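Local coordinates for protein chinitase A (PDB 3EBV) that probably hydrolyses internal linkages of chitin, this chain being the glycosyl hydrolase family 18 catalytic domain of a longer secreted chitinase, at residues Gly232-Val235 with Ser236-Val239; Ser238-Asn241 with Ala242-Cys246. All blocks are in the same frame, centred on the assembly; numbering follows the deposited sequence.

Interaction 1 (Gly232-Val235 with Ser236-Val239); sequences GGYV and SPSV
Val235, the last residue but one before helix 237-249, packs its branched side chain against Val239 in the helix's first turn. The two side chains meet at about a right angle, with Val235 CB 3.7 Å from Val239 CB. Val239 sends CG1 anti to its backbone N (chi1 172°), which brings this methyl to 3.7 Å from Val235 CB. One methyl of Val235, CG2, leans forward onto the next peptide, 3.6 Å from Ser236 O. This valine pair is the close-packed part of the contact, and Val235 is its buried member.

Tyr234 makes the looser side. Its ring extends alongside the backbone and approaches the helix start with its outer atoms: OH lies 3.7 Å from Pro237 CD and 3.8 Å from Ser236 CA, both van der Waals contacts in a partly exposed setting, and ring atom CE2 comes obliquely to 3.9 Å from Ser236 N. Ser236 occupies the N-cap position, and Pro237 begins the helix, where its lack of an N-H costs no helical bond. Ser236 O accepts a bond from Val239 N at 2.9 Å, closing the first turn. A chi1 of 65° places Ser236 OG between its own N and carbonyl carbon, turned to Ser238 OG, with which it shares a 2.8 Å hydrogen bond along the exposed edge of the turn.

The stretch is the loop-to-helix junction that follows strand 219-224 of the TIM barrel. Gly232 is tied back to Asn182 through its backbone, while Pro237 rests on Ser286 and Val287 of the adjacent helix 282-292.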
# COMPACT_ATOMS: atom_id res chain seq x y z
N GLY A 232 -0.77 -16.89 -3.54
CA GLY A 232 -2.21 -17.12 -3.54
C GLY A 232 -2.93 -15.80 -3.39
O GLY A 232 -2.34 -14.81 -2.94
N GLY A 233 -4.22 -15.80 -3.75
CA GLY A 233 -5.07 -14.60 -3.61
C GLY A 233 -5.26 -13.77 -4.86
O GLY A 233 -6.04 -12.79 -4.84
N TYR A 234 -4.60 -14.10 -5.97
CA TYR A 234 -4.91 -13.39 -7.22
C TYR A 234 -6.39 -13.53 -7.55
O TYR A 234 -6.94 -14.65 -7.46
CB TYR A 234 -4.09 -13.94 -8.39
CG TYR A 234 -4.52 -13.35 -9.70
CD1 TYR A 234 -4.16 -12.07 -10.06
CD2 TYR A 234 -5.35 -14.09 -10.57
CE1 TYR A 234 -4.61 -11.48 -11.27
CE2 TYR A 234 -5.79 -13.54 -11.77
CZ TYR A 234 -5.42 -12.24 -12.11
OH TYR A 234 -5.89 -11.72 -13.31
N VAL A 235 -7.00 -12.42 -7.99
CA VAL A 235 -8.35 -12.50 -8.59
C VAL A 235 -8.36 -11.73 -9.92
O VAL A 235 -7.58 -10.80 -10.14
CB VAL A 235 -9.45 -11.91 -7.68
CG1 VAL A 235 -9.56 -12.71 -6.38
CG2 VAL A 235 -9.21 -10.39 -7.39
N SER A 236 -9.25 -12.12 -10.83
CA SER A 236 -9.41 -11.36 -12.06
C SER A 236 -9.75 -9.91 -11.74
O SER A 236 -10.41 -9.63 -10.72
CB SER A 236 -10.49 -11.96 -12.96
OG SER A 236 -11.76 -11.87 -12.34
N PRO A 237 -9.35 -8.98 -12.61
CA PRO A 237 -9.76 -7.58 -12.38
C PRO A 237 -11.30 -7.43 -12.23
O PRO A 237 -11.75 -6.60 -11.43
CB PRO A 237 -9.21 -6.83 -13.62
CG PRO A 237 -8.09 -7.71 -14.11
CD PRO A 237 -8.45 -9.12 -13.78
N SER A 238 -12.09 -8.24 -12.94
CA SER A 238 -13.55 -8.14 -12.80
C SER A 238 -13.97 -8.40 -11.35
O SER A 238 -14.95 -7.81 -10.89
CB SER A 238 -14.25 -9.14 -13.73
OG SER A 238 -13.88 -10.47 -13.43
N VAL A 239 -13.24 -9.25 -10.63
CA VAL A 239 -13.55 -9.53 -9.21
C VAL A 239 -13.22 -8.30 -8.33
O VAL A 239 -13.99 -7.94 -7.42
CB VAL A 239 -12.84 -10.80 -8.68
CG1 VAL A 239 -13.02 -10.95 -7.15
CG2 VAL A 239 -13.35 -12.07 -9.43

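Interaction 2 (Ser238-Asn241 with Ala242-Cys246)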
# COMPACT_ATOMS: atom_id res chain seq x y z
N SER A 238 -12.09 -8.24 -12.94
CA SER A 238 -13.55 -8.14 -12.80
C SER A 238 -13.97 -8.40 -11.35
O SER A 238 -14.95 -7.81 -10.89
CB SER A 238 -14.25 -9.14 -13.73
OG SER A 238 -13.88 -10.47 -13.43
N VAL A 239 -13.24 -9.25 -10.63
CA VAL A 239 -13.55 -9.53 -9.21
C VAL A 239 -13.22 -8.30 -8.33
O VAL A 239 -13.99 -7.94 -7.42
CB VAL A 239 -12.84 -10.80 -8.68
CG1 VAL A 239 -13.02 -10.95 -7.15
CG2 VAL A 239 -13.35 -12.07 -9.43
N VAL A 240 -12.06 -7.68 -8.56
CA VAL A 240 -11.74 -6.46 -7.84
C VAL A 240 -12.84 -5.41 -8.11
O VAL A 240 -13.32 -4.73 -7.17
CB VAL A 240 -10.37 -5.83 -8.27
CG1 VAL A 240 -10.09 -4.57 -7.45
CG2 VAL A 240 -9.25 -6.89 -8.12
N ASN A 241 -13.21 -5.24 -9.37
CA ASN A 241 -14.23 -4.22 -9.75
C ASN A 241 -15.58 -4.55 -9.12
O ASN A 241 -16.26 -3.64 -8.68
CB ASN A 241 -14.32 -4.10 -11.28
CG ASN A 241 -13.02 -3.61 -11.88
OD1 ASN A 241 -12.20 -3.00 -11.19
ND2 ASN A 241 -12.85 -3.84 -13.20
N ALA A 242 -15.92 -5.84 -9.06
CA ALA A 242 -17.16 -6.22 -8.37
C ALA A 242 -17.11 -5.85 -6.89
O ALA A 242 -18.11 -5.34 -6.32
CB ALA A 242 -17.44 -7.68 -8.55
N ALA A 243 -15.99 -6.12 -6.23
CA ALA A 243 -15.90 -5.77 -4.81
C ALA A 243 -16.02 -4.25 -4.61
O ALA A 243 -16.63 -3.77 -3.65
CB ALA A 243 -14.54 -6.29 -4.24
N LEU A 244 -15.36 -3.49 -5.49
CA LEU A 244 -15.47 -2.02 -5.43
C LEU A 244 -16.94 -1.59 -5.59
O LEU A 244 -17.38 -0.73 -4.83
CB LEU A 244 -14.60 -1.38 -6.52
CG LEU A 244 -13.08 -1.54 -6.30
CD1 LEU A 244 -12.43 -1.09 -7.63
CD2 LEU A 244 -12.60 -0.70 -5.12
N ASP A 245 -17.62 -2.19 -6.56
CA ASP A 245 -19.06 -1.90 -6.79
C ASP A 245 -19.85 -2.26 -5.54
O ASP A 245 -20.78 -1.53 -5.15
CB ASP A 245 -19.58 -2.70 -7.97
CG ASP A 245 -19.05 -2.19 -9.30
OD1 ASP A 245 -18.42 -1.10 -9.32
OD2 ASP A 245 -19.32 -2.91 -10.28
N CYS A 246 -19.56 -3.42 -4.97
CA CYS A 246 -20.37 -3.87 -3.84
C CYS A 246 -20.27 -2.90 -2.67
O CYS A 246 -21.29 -2.46 -2.06
CB CYS A 246 -19.92 -5.29 -3.47
SG CYS A 246 -20.72 -5.98 -1.99
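Four successive backbone hydrogen bonds of the alpha-helical i to i+4 pattern join 238-241 to 242-246: Ala242 N to Ser238 O, Ala243 N to Val239 O, Leu244 N to Val240 O and Asp245 N to Asn241 O, all 2.9 to 3.0 Å long. Asp245, on the same helix face as Asn241, is held through both carboxylate oxygens, OD1 by His290 and OD2 by Asn252. Asn241 ND2 bonds weakly to Ser286, but its buried OD1 has no polar partner and instead lies 4.0 Å from Leu244 CD1.

Beyond the backbone, Val240 and Leu244 run side by side one turn apart, CG1 of the valine 4.2 Å from CD1 of the leucine. Leu244 CG sits 3.3 Å from Val240 O, placed there by a chi1 of -68° that sets CG beside the leucine's own N.

Helix 237-249 lies in the outer helical layer of the barrel. Val240, Ala243 and Leu244 lie on strand 219-224, Ala243 also meets helix 199-210, and Val240, Asn241 and Leu244 touch helix 282-292. Cys246 joins Cys253 by a disulfide, linking the helix to the segment beyond it.

Interactions 1 and 2 are consecutive parts of one structural element, their centres 10 Å apart: 232-236 leads into helix 237-249, and 238-246 carries it onward. Ser238 and Val239 belong to both. The two also touch directly where Val235 CG2 meets Val240 CG2 at 3.6 Å, so the valine before the helix packs against two residues of its first turns. Helix 282-292 borders both contacts. In family 18 barrels the active site probably lies at the C-terminal ends of the strands, the side on which the loop of interaction 1 follows strand 219-224; interaction 2, its centre about 18 Å from that of the chain, belongs to the outer helical layer.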